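Local coordinates for protein TqaA (Penicillium aethiopicum, PDB 5DLK) that belongs to the fungal nonribosomal peptide synthetases and, through the terminal condensation-like domain in this chain, probably closes a peptide product into a macrocycle, at residues W72-R77 against S404-Q409; L79-L84 against P165-V170; L333-P338 against H351-Q356; Q230-Y235 against T358-H363. All coordinates share one frame; numbering follows the deposited sequence. Where two conformers were deposited one is given.

Interaction 1 of 4, residues W72-R77 against S404-Q409; sequences WTIKGR and SSLDVQ
Ile74 and Val408 sit opposite each other as an antiparallel non-hydrogen-bonded pair, and their face of the sheet is the tight one. Ile74 CG2 presses on Leu406 CD2 at 3.5 Å, closer than carbons usually pack, and Val408 CG1 lies 3.6 Å from Trp72 CE3. Loop residue Leu401 backs both Ile74 and Leu406. Thr73 with Gln409 and Lys75 with Asp407 are the hydrogen-bonded pairs, Asp407 N reaching Lys75 O at 2.8 Å. Beyond the strands Gly76 fits against Ser405, its CA 3.3 Å from Ser405 O, where a CB would clash. Ser405 has OG between its backbone N and carbonyl carbon (chi1 76°), which brings it 2.9 Å from Arg77 N as acceptor of a nearly straight bond (168°); an alanine here would probably leave Arg77 N without that mate. The other face, with Thr73, Lys75, Asp407 and Gln409, is the loose, wet one: a water bridges Thr73 O and Asp407 OD2, while the ends of Lys75 and Gln409 lead away. Strand 407-415 is thus added antiparallel to strand 67-75 as an outermost strand of the five-stranded mixed sheet in this acyltransferase-like condensation fold.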
# COMPACT_ATOMS: atom_id res chain seq x y z
N TRP A 72 -16.94 4.61 9.61
CA TRP A 72 -17.97 3.63 9.91
C TRP A 72 -19.22 4.31 10.44
O TRP A 72 -19.19 4.87 11.53
CB TRP A 72 -17.45 2.63 10.93
CG TRP A 72 -16.28 1.85 10.42
CD1 TRP A 72 -14.96 2.06 10.71
CD2 TRP A 72 -16.32 0.76 9.51
NE1 TRP A 72 -14.17 1.14 10.04
CE2 TRP A 72 -14.99 0.33 9.30
CE3 TRP A 72 -17.36 0.09 8.85
CZ2 TRP A 72 -14.68 -0.74 8.47
CZ3 TRP A 72 -17.05 -0.98 8.02
CH2 TRP A 72 -15.72 -1.37 7.83
N THR A 73 -20.30 4.27 9.68
CA THR A 73 -21.57 4.86 10.12
C THR A 73 -22.36 3.77 10.84
O THR A 73 -22.72 2.76 10.25
CB THR A 73 -22.39 5.42 8.95
OG1 THR A 73 -21.60 6.37 8.22
CG2 THR A 73 -23.65 6.12 9.46
N ILE A 74 -22.61 4.00 12.13
CA ILE A 74 -23.21 3.00 13.01
C ILE A 74 -24.60 3.47 13.43
O ILE A 74 -24.74 4.55 14.00
CB ILE A 74 -22.35 2.77 14.25
CG1 ILE A 74 -20.89 2.44 13.86
CG2 ILE A 74 -22.93 1.65 15.11
CD1 ILE A 74 -19.94 2.40 15.04
N LYS A 75 -25.62 2.67 13.15
CA LYS A 75 -27.00 3.04 13.49
C LYS A 75 -27.70 1.96 14.29
O LYS A 75 -27.64 0.78 13.94
CB LYS A 75 -27.81 3.34 12.22
CG LYS A 75 -27.44 4.63 11.55
CD LYS A 75 -28.17 4.79 10.23
CE LYS A 75 -27.76 6.09 9.56
NZ LYS A 75 -28.23 6.16 8.15
N GLY A 76 -28.38 2.36 15.36
CA GLY A 76 -29.15 1.43 16.16
C GLY A 76 -29.15 1.79 17.63
O GLY A 76 -28.47 2.73 18.05
N ARG A 77 -29.90 1.04 18.43
CA ARG A 77 -30.02 1.34 19.85
C ARG A 77 -29.03 0.53 20.69
O ARG A 77 -28.88 0.79 21.89
CB ARG A 77 -31.45 1.08 20.33
CG ARG A 77 -32.51 1.33 19.26
CD ARG A 77 -33.89 0.89 19.73
NE ARG A 77 -34.58 0.10 18.71
CZ ARG A 77 -35.42 0.59 17.80
NH1 ARG A 77 -35.69 1.89 17.79
NH2 ARG A 77 -36.00 -0.21 16.92
N SER A 404 -28.42 -6.18 18.90
CA SER A 404 -29.72 -6.55 18.34
C SER A 404 -30.12 -5.63 17.19
O SER A 404 -30.49 -6.09 16.10
CB SER A 404 -30.81 -6.53 19.42
OG SER A 404 -30.61 -5.46 20.33
N SER A 405 -30.04 -4.33 17.42
CA SER A 405 -30.23 -3.37 16.35
C SER A 405 -28.92 -2.61 16.18
O SER A 405 -28.62 -1.70 16.95
CB SER A 405 -31.40 -2.42 16.63
OG SER A 405 -31.07 -1.42 17.59
N LEU A 406 -28.14 -3.03 15.19
CA LEU A 406 -26.86 -2.39 14.89
C LEU A 406 -26.49 -2.56 13.42
O LEU A 406 -26.11 -3.64 12.99
CB LEU A 406 -25.75 -2.96 15.76
CG LEU A 406 -25.25 -2.03 16.86
CD1 LEU A 406 -23.84 -2.40 17.31
CD2 LEU A 406 -25.30 -0.59 16.37
N ASP A 407 -26.61 -1.47 12.67
CA ASP A 407 -26.25 -1.46 11.25
C ASP A 407 -24.96 -0.67 11.09
O ASP A 407 -24.85 0.45 11.60
CB ASP A 407 -27.37 -0.84 10.41
CG ASP A 407 -27.03 -0.77 8.93
OD1 ASP A 407 -27.02 -1.84 8.26
OD2 ASP A 407 -26.79 0.35 8.42
N VAL A 408 -23.98 -1.25 10.41
CA VAL A 408 -22.70 -0.58 10.25
C VAL A 408 -22.34 -0.48 8.77
O VAL A 408 -22.31 -1.49 8.07
CB VAL A 408 -21.57 -1.32 11.01
CG1 VAL A 408 -20.26 -0.58 10.85
CG2 VAL A 408 -21.92 -1.46 12.49
N GLN A 409 -22.08 0.74 8.29
CA GLN A 409 -21.78 0.98 6.88
C GLN A 409 -20.40 1.60 6.70
O GLN A 409 -20.00 2.50 7.44
CB GLN A 409 -22.85 1.88 6.26
CG GLN A 409 -24.17 1.17 5.98
CD GLN A 409 -24.07 0.18 4.83
OE1 GLN A 409 -24.17 -1.03 5.02
NE2 GLN A 409 -23.87 0.71 3.62
O HOH W 1 -19.82 5.30 6.46
O HOH W 2 -25.28 2.67 9.17

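Interaction 2 of 4, residues L79-L84 against P165-V170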
# COMPACT_ATOMS: atom_id res chain seq x y z
N LEU A 79 -25.71 0.33 20.42
CA LEU A 79 -24.33 0.80 20.45
C LEU A 79 -23.89 1.15 21.86
O LEU A 79 -24.58 1.85 22.59
CB LEU A 79 -24.15 2.02 19.54
CG LEU A 79 -22.71 2.52 19.46
CD1 LEU A 79 -21.77 1.42 18.94
CD2 LEU A 79 -22.60 3.78 18.60
N ASN A 80 -22.72 0.65 22.24
CA ASN A 80 -22.13 0.98 23.53
C ASN A 80 -20.96 1.94 23.34
O ASN A 80 -19.86 1.51 22.98
CB ASN A 80 -21.69 -0.30 24.24
CG ASN A 80 -21.23 -0.07 25.66
OD1 ASN A 80 -20.70 1.00 26.00
ND2 ASN A 80 -21.41 -1.07 26.51
N MET A 81 -21.20 3.22 23.59
CA MET A 81 -20.20 4.26 23.32
C MET A 81 -18.91 4.09 24.12
O MET A 81 -17.81 4.31 23.59
CB MET A 81 -20.79 5.64 23.56
CG MET A 81 -21.90 6.01 22.58
SD MET A 81 -21.30 6.46 20.94
CE MET A 81 -20.61 8.08 21.26
N ASP A 82 -19.02 3.69 25.39
CA ASP A 82 -17.82 3.47 26.20
C ASP A 82 -16.99 2.30 25.66
O ASP A 82 -15.76 2.37 25.65
CB ASP A 82 -18.18 3.20 27.66
CG ASP A 82 -18.39 4.48 28.44
OD1 ASP A 82 -18.07 5.57 27.90
OD2 ASP A 82 -18.86 4.41 29.60
N ARG A 83 -17.66 1.24 25.22
CA ARG A 83 -16.96 0.08 24.69
C ARG A 83 -16.28 0.43 23.36
O ARG A 83 -15.18 -0.03 23.08
CB ARG A 83 -17.92 -1.09 24.51
CG ARG A 83 -17.23 -2.40 24.15
CD ARG A 83 -17.57 -3.48 25.15
NE ARG A 83 -19.01 -3.69 25.22
CZ ARG A 83 -19.61 -4.46 26.13
NH1 ARG A 83 -18.89 -5.09 27.04
NH2 ARG A 83 -20.94 -4.59 26.12
N LEU A 84 -16.96 1.23 22.56
CA LEU A 84 -16.39 1.74 21.32
C LEU A 84 -15.08 2.49 21.62
O LEU A 84 -14.06 2.23 20.99
CB LEU A 84 -17.39 2.65 20.61
CG LEU A 84 -17.36 2.71 19.09
CD1 LEU A 84 -17.53 1.30 18.48
CD2 LEU A 84 -18.46 3.64 18.62
N PRO A 165 -27.53 13.50 18.79
CA PRO A 165 -28.05 13.60 20.17
C PRO A 165 -28.49 12.28 20.84
O PRO A 165 -28.22 12.12 22.04
CB PRO A 165 -29.24 14.54 20.00
CG PRO A 165 -28.74 15.52 19.00
CD PRO A 165 -27.88 14.70 18.02
N GLY A 166 -29.14 11.37 20.14
CA GLY A 166 -29.49 10.11 20.79
C GLY A 166 -28.41 9.03 20.87
O GLY A 166 -28.63 7.97 21.46
N ASN A 167 -27.23 9.29 20.30
CA ASN A 167 -26.18 8.28 20.15
C ASN A 167 -26.66 7.01 19.45
O ASN A 167 -26.12 5.92 19.67
CB ASN A 167 -25.57 7.90 21.51
CG ASN A 167 -24.68 8.99 22.07
OD1 ASN A 167 -24.19 9.84 21.34
ND2 ASN A 167 -24.47 8.97 23.39
N GLU A 168 -27.67 7.14 18.59
CA GLU A 168 -28.16 6.00 17.81
C GLU A 168 -27.84 6.19 16.32
O GLU A 168 -28.25 5.39 15.48
CB GLU A 168 -29.66 5.82 18.04
CG GLU A 168 -30.01 5.67 19.52
CD GLU A 168 -31.47 5.33 19.78
OE1 GLU A 168 -32.33 5.69 18.95
OE2 GLU A 168 -31.75 4.70 20.83
N HIS A 169 -27.13 7.27 16.03
CA HIS A 169 -26.55 7.52 14.71
C HIS A 169 -25.19 8.17 14.97
O HIS A 169 -25.10 9.30 15.45
CB HIS A 169 -27.44 8.42 13.86
CG HIS A 169 -26.87 8.75 12.51
ND1 HIS A 169 -27.57 9.48 11.57
CD2 HIS A 169 -25.68 8.45 11.94
CE1 HIS A 169 -26.83 9.62 10.48
NE2 HIS A 169 -25.68 9.01 10.69
N VAL A 170 -24.14 7.42 14.66
CA VAL A 170 -22.79 7.79 15.07
C VAL A 170 -21.82 7.46 13.91
O VAL A 170 -22.03 6.49 13.21
CB VAL A 170 -22.41 7.02 16.35
CG1 VAL A 170 -20.93 6.84 16.48
CG2 VAL A 170 -23.00 7.70 17.60
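Val170 is the apolar centre of this contact, met by Leu79 and Met81 from the other segment. Leu79 crosses it at about a right angle, with CD2 3.9 Å from Val170 CB and almost as near to both of its methyls; its CG stands anti to the backbone N (chi1 -176°), the first step of that reach. Met81 comes tip to tip instead, SD 3.9 Å from Val170 CG2. Leu161 and Ser163 of the neighbouring strand touch both Met81 and Val170 and extend the same patch.

A second kind of contact sets the thioether chain against an amide. Bent at chi2 and chi3, Met81 lies across Asn167, with CG 4.0 Å from Asn167 ND2 and CE 4.0 Å from Asn167 OD1. No hydrogen bond crosses between the two segments. Asn167 belongs to the turn of the beta hairpin made by strands 158-163 and 169-177, and its backbone takes the left-handed conformation. Here the start of helix 81-94 packs on one end of the mixed sheet in the condensation domain. An alanine in place of Met81 would probably open a gap beside Val170 CG2 and leave the Asn167 amide without its apolar cover.

The polar bonds belong to the helix start. Asn80 is the N-cap: its OD1 accepts from Arg83 N at 3.1 Å, with the donor well above the plane of the amide carbonyl. Leu84 N closes the first turn on Asn80 O at 2.9 Å, and Tyr197 OH holds Asn80 N.

Interaction 3 of 4, residues L333-P338 against H351-Q356; sequences LRVTFP and HHTQTQ
Arg334 O takes the shortest polar bond of this contact, from Gln356 NE2 at 2.8 Å. This is a beta-alpha unit: strand 329-336, outermost in the six-stranded sheet of the condensation domain, is followed by helix 346-358, which runs back alongside its outer edge at 151° between the short segments. Leu333 and Val335 bond through their backbones to strand 303-310, whereas Arg334 O and Thr336 N lie on the other edge, where helix side chains serve them. In Gln356 the bend at chi2 (-63°) carries CD back toward the strand; Arg334 O lies in the plane of the amide, although the donor stands above the plane of that carbonyl. One helical turn earlier, His352 NE2 accepts from Thr336 N at 3.0 Å in an almost straight bond (174°), the donor tilted somewhat from the ring plane. NE2 would then carry no proton, which suggests a neutral imidazole. Gln356 CG lies 3.3 Å above the plane of the His352 ring, so the two side chains brace each other. Arg334 sends its guanidinium elsewhere, to Asp303, Tyr235 O and Asp237 O. Leu333 CD1 touches Gln356 O at 3.5 Å, close to Tyr357, a phosphopantetheine-binding residue. On the side of helix 283-299, Val335 CG1 is 4.1 Å from Thr353 OG1, a hydroxyl already bonded to Leu349 O.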
# COMPACT_ATOMS: atom_id res chain seq x y z
N LEU A 333 9.92 -5.61 -12.77
CA LEU A 333 9.41 -6.75 -13.49
C LEU A 333 10.01 -6.66 -14.88
O LEU A 333 9.86 -5.64 -15.55
CB LEU A 333 7.87 -6.72 -13.56
CG LEU A 333 7.27 -7.89 -14.34
CD1 LEU A 333 7.63 -9.22 -13.66
CD2 LEU A 333 5.75 -7.69 -14.42
N ARG A 334 10.71 -7.72 -15.29
CA ARG A 334 11.33 -7.76 -16.60
C ARG A 334 10.59 -8.73 -17.51
O ARG A 334 10.34 -9.88 -17.11
CB ARG A 334 12.80 -8.19 -16.47
CG ARG A 334 13.53 -8.23 -17.82
CD ARG A 334 14.97 -8.70 -17.61
NE ARG A 334 15.74 -8.57 -18.84
CZ ARG A 334 17.03 -8.89 -18.93
NH1 ARG A 334 17.66 -9.33 -17.85
NH2 ARG A 334 17.67 -8.74 -20.08
N VAL A 335 10.27 -8.29 -18.71
CA VAL A 335 9.61 -9.14 -19.69
C VAL A 335 10.43 -9.13 -20.96
O VAL A 335 10.67 -8.07 -21.56
CB VAL A 335 8.15 -8.70 -19.96
CG1 VAL A 335 7.49 -9.57 -21.03
CG2 VAL A 335 7.37 -8.71 -18.65
N THR A 336 10.86 -10.31 -21.39
CA THR A 336 11.76 -10.41 -22.53
C THR A 336 11.09 -11.23 -23.62
O THR A 336 10.79 -12.42 -23.41
CB THR A 336 13.08 -11.07 -22.17
OG1 THR A 336 12.87 -12.47 -21.99
CG2 THR A 336 13.64 -10.49 -20.88
N PHE A 337 10.89 -10.60 -24.76
CA PHE A 337 10.24 -11.22 -25.92
C PHE A 337 11.27 -11.86 -26.83
O PHE A 337 12.34 -11.30 -27.02
CB PHE A 337 9.48 -10.17 -26.73
CG PHE A 337 8.41 -9.46 -25.95
CD1 PHE A 337 8.73 -8.41 -25.09
CD2 PHE A 337 7.07 -9.80 -26.15
CE1 PHE A 337 7.73 -7.73 -24.39
CE2 PHE A 337 6.07 -9.13 -25.46
CZ PHE A 337 6.40 -8.09 -24.58
N PRO A 338 10.94 -13.01 -27.43
CA PRO A 338 11.89 -13.62 -28.37
C PRO A 338 11.87 -12.92 -29.73
O PRO A 338 11.03 -12.06 -29.98
CB PRO A 338 11.36 -15.07 -28.50
CG PRO A 338 9.91 -14.95 -28.33
CD PRO A 338 9.73 -13.83 -27.25
N HIS A 351 2.57 -16.98 -19.93
CA HIS A 351 3.35 -17.90 -19.10
C HIS A 351 4.67 -17.28 -18.67
O HIS A 351 5.08 -17.41 -17.51
CB HIS A 351 3.60 -19.24 -19.83
CG HIS A 351 2.43 -20.17 -19.74
ND1 HIS A 351 1.85 -20.53 -18.54
CD2 HIS A 351 1.70 -20.78 -20.71
CE1 HIS A 351 0.83 -21.33 -18.77
NE2 HIS A 351 0.71 -21.50 -20.08
N HIS A 352 5.34 -16.62 -19.61
CA HIS A 352 6.61 -15.96 -19.32
C HIS A 352 6.42 -14.85 -18.29
O HIS A 352 7.19 -14.75 -17.33
CB HIS A 352 7.24 -15.40 -20.60
CG HIS A 352 8.45 -14.54 -20.35
ND1 HIS A 352 9.64 -15.05 -19.86
CD2 HIS A 352 8.66 -13.21 -20.55
CE1 HIS A 352 10.52 -14.06 -19.74
NE2 HIS A 352 9.95 -12.94 -20.17
N THR A 353 5.40 -14.02 -18.48
CA THR A 353 5.16 -12.90 -17.58
C THR A 353 4.92 -13.42 -16.17
O THR A 353 5.39 -12.85 -15.17
CB THR A 353 3.98 -12.03 -18.06
OG1 THR A 353 4.31 -11.50 -19.35
CG2 THR A 353 3.72 -10.86 -17.12
N GLN A 354 4.20 -14.54 -16.08
CA GLN A 354 3.88 -15.05 -14.76
C GLN A 354 5.13 -15.57 -14.07
O GLN A 354 5.37 -15.28 -12.91
CB GLN A 354 2.80 -16.13 -14.83
CG GLN A 354 2.28 -16.54 -13.43
CD GLN A 354 0.84 -17.04 -13.51
OE1 GLN A 354 -0.06 -16.30 -13.90
NE2 GLN A 354 0.64 -18.32 -13.18
N THR A 355 5.97 -16.31 -14.80
CA THR A 355 7.18 -16.78 -14.14
C THR A 355 8.17 -15.63 -13.87
O THR A 355 8.95 -15.72 -12.94
CB THR A 355 7.84 -17.92 -14.95
OG1 THR A 355 8.08 -17.51 -16.28
CG2 THR A 355 6.90 -19.11 -15.01
N GLN A 356 8.12 -14.54 -14.63
CA GLN A 356 8.99 -13.40 -14.32
C GLN A 356 8.61 -12.75 -12.99
O GLN A 356 9.41 -12.01 -12.41
CB GLN A 356 8.97 -12.37 -15.46
CG GLN A 356 9.71 -12.88 -16.71
CD GLN A 356 11.20 -13.13 -16.42
OE1 GLN A 356 11.61 -14.26 -16.14
NE2 GLN A 356 12.01 -12.08 -16.50

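Interaction 4 of 4, residues Q230-Y235 against T358-H363; sequences QFWRHY and TRALSH
Phe231 and His363 lie nearly flat on each other in an offset stack, ring centres 4.4 Å apart and planes at 18°. The offset sets Phe231 CB over the centre of the imidazole, a CH-pi contact, and His363 CD2 over the Phe231 ring 3.2 Å from its CG. Phe231 CG stands anti to the backbone N (chi1 165°), which sends the ring off the helix toward the loop, where its CE1 meets Ala360 CB at 3.6 Å. Trp232 slides past His363 in the opposite direction and uses its edge: NE1 donates to His363 O at 2.9 Å, the acceptor in the indole plane but the donor above the carbonyl plane. Arg359 lays one guanidinium face over Tyr235 CD1, 3.5 Å from its NH1; the edge of the guanidinium at NH2 faces His234 CD2, the two planes 84° apart. Arg359 NH1 also bonds Gln356 OE1 and a water that donates to Tyr235 O. The loop, opening with a type I turn just after the phosphopantetheine-binding Tyr357, is thereby fixed to the end of helix 227-235. The Phe231 stack and the ND1 bond to Thr228 OG1 probably keep the His363 ring from turning, while Trp232 pins its backbone.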
# COMPACT_ATOMS: atom_id res chain seq x y z
N GLN A 230 22.16 -12.01 -5.41
CA GLN A 230 22.65 -12.82 -6.53
C GLN A 230 21.52 -13.03 -7.53
O GLN A 230 21.73 -12.95 -8.75
CB GLN A 230 23.19 -14.16 -6.04
CG GLN A 230 24.53 -14.01 -5.32
CD GLN A 230 24.97 -15.29 -4.61
OE1 GLN A 230 24.25 -16.30 -4.62
NE2 GLN A 230 26.15 -15.25 -4.00
N PHE A 231 20.33 -13.32 -7.00
CA PHE A 231 19.16 -13.49 -7.86
C PHE A 231 18.89 -12.24 -8.67
O PHE A 231 18.71 -12.32 -9.88
CB PHE A 231 17.90 -13.84 -7.06
CG PHE A 231 16.64 -13.67 -7.87
CD1 PHE A 231 15.87 -12.51 -7.75
CD2 PHE A 231 16.25 -14.64 -8.79
CE1 PHE A 231 14.72 -12.32 -8.52
CE2 PHE A 231 15.09 -14.48 -9.57
CZ PHE A 231 14.33 -13.30 -9.42
N TRP A 232 18.82 -11.08 -8.02
CA TRP A 232 18.45 -9.87 -8.77
C TRP A 232 19.50 -9.53 -9.81
O TRP A 232 19.16 -9.07 -10.89
CB TRP A 232 18.21 -8.69 -7.83
CG TRP A 232 16.86 -8.78 -7.12
CD1 TRP A 232 16.63 -9.05 -5.79
CD2 TRP A 232 15.57 -8.62 -7.73
NE1 TRP A 232 15.27 -9.06 -5.54
CE2 TRP A 232 14.60 -8.79 -6.71
CE3 TRP A 232 15.14 -8.33 -9.03
CZ2 TRP A 232 13.23 -8.71 -6.96
CZ3 TRP A 232 13.78 -8.23 -9.28
CH2 TRP A 232 12.84 -8.42 -8.25
N ARG A 233 20.79 -9.76 -9.51
CA ARG A 233 21.83 -9.53 -10.51
C ARG A 233 21.61 -10.40 -11.75
O ARG A 233 21.75 -9.94 -12.87
CB ARG A 233 23.23 -9.79 -9.93
CG ARG A 233 24.33 -9.72 -10.97
CD ARG A 233 25.69 -9.44 -10.34
NE ARG A 233 25.93 -8.00 -10.31
CZ ARG A 233 26.07 -7.29 -9.21
NH1 ARG A 233 26.01 -7.91 -8.04
NH2 ARG A 233 26.27 -5.98 -9.26
N HIS A 234 21.25 -11.65 -11.52
CA HIS A 234 21.03 -12.60 -12.62
C HIS A 234 19.77 -12.20 -13.41
O HIS A 234 19.75 -12.17 -14.64
CB HIS A 234 20.88 -14.01 -12.04
CG HIS A 234 20.78 -15.09 -13.08
ND1 HIS A 234 21.88 -15.57 -13.75
CD2 HIS A 234 19.72 -15.80 -13.52
CE1 HIS A 234 21.49 -16.53 -14.58
NE2 HIS A 234 20.19 -16.68 -14.47
N TYR A 235 18.72 -11.87 -12.66
CA TYR A 235 17.42 -11.54 -13.25
C TYR A 235 17.51 -10.30 -14.13
O TYR A 235 16.84 -10.23 -15.18
CB TYR A 235 16.42 -11.31 -12.10
CG TYR A 235 15.00 -11.00 -12.49
CD1 TYR A 235 14.07 -12.02 -12.68
CD2 TYR A 235 14.58 -9.67 -12.63
CE1 TYR A 235 12.74 -11.72 -12.98
CE2 TYR A 235 13.26 -9.37 -12.96
CZ TYR A 235 12.35 -10.40 -13.14
OH TYR A 235 11.04 -10.12 -13.48
N THR A 358 6.99 -15.04 -10.49
CA THR A 358 7.10 -16.11 -9.49
C THR A 358 8.55 -16.45 -9.19
O THR A 358 8.86 -16.89 -8.06
CB THR A 358 6.33 -17.38 -9.91
OG1 THR A 358 6.85 -17.92 -11.12
CG2 THR A 358 4.84 -17.07 -10.09
N ARG A 359 9.44 -16.22 -10.16
CA ARG A 359 10.90 -16.41 -9.92
C ARG A 359 11.40 -15.58 -8.72
O ARG A 359 12.36 -15.95 -8.02
CB ARG A 359 11.70 -16.01 -11.16
CG ARG A 359 11.70 -16.98 -12.32
CD ARG A 359 12.41 -16.36 -13.54
NE ARG A 359 13.84 -16.16 -13.26
CZ ARG A 359 14.66 -15.37 -13.95
NH1 ARG A 359 14.22 -14.66 -14.99
NH2 ARG A 359 15.95 -15.29 -13.60
N ALA A 360 10.77 -14.43 -8.51
CA ALA A 360 11.28 -13.47 -7.55
C ALA A 360 10.64 -13.56 -6.16
O ALA A 360 10.97 -12.78 -5.29
CB ALA A 360 11.12 -12.05 -8.10
N LEU A 361 9.71 -14.50 -5.96
CA LEU A 361 8.92 -14.53 -4.73
C LEU A 361 9.76 -14.54 -3.45
O LEU A 361 9.47 -13.79 -2.53
CB LEU A 361 7.99 -15.73 -4.73
CG LEU A 361 6.73 -15.54 -5.57
CD1 LEU A 361 6.04 -16.89 -5.78
CD2 LEU A 361 5.80 -14.52 -4.90
N SER A 362 10.80 -15.37 -3.41
CA SER A 362 11.63 -15.45 -2.21
C SER A 362 12.62 -14.28 -2.11
O SER A 362 13.36 -14.17 -1.12
CB SER A 362 12.37 -16.80 -2.13
OG SER A 362 13.26 -16.98 -3.21
N HIS A 363 12.59 -13.39 -3.09
CA HIS A 363 13.58 -12.30 -3.16
C HIS A 363 12.94 -10.91 -3.22
O HIS A 363 13.64 -9.91 -3.30
CB HIS A 363 14.47 -12.51 -4.39
CG HIS A 363 15.04 -13.89 -4.49
ND1 HIS A 363 15.90 -14.40 -3.55
CD2 HIS A 363 14.87 -14.86 -5.42
CE1 HIS A 363 16.24 -15.64 -3.89
NE2 HIS A 363 15.63 -15.94 -5.03
O HOH W 3 14.94 -12.10 -16.33

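Overall arrangement
Followed from the N terminus, residues 72-77 open interaction 1 and 79-84 open interaction 2. Interaction 2 closes first, at 165-170, setting the start of helix 81-94 on the hairpin of the first sheet, and touches interaction 1 there. On the far side of the molecule 230-235 open interaction 4. Interaction 3 lies within that loop and ties helix 346-358 to edge strand 329-336 of the second sheet; 358-363 then close interaction 4, tying the loop after that helix to helix 227-235. The two meet through Tyr235, Arg334 and Gln356. Finally 404-409 return to the first sheet and close interaction 1 around all the others, its centre about 48 Å from those of interactions 3 and 4. No loops cross.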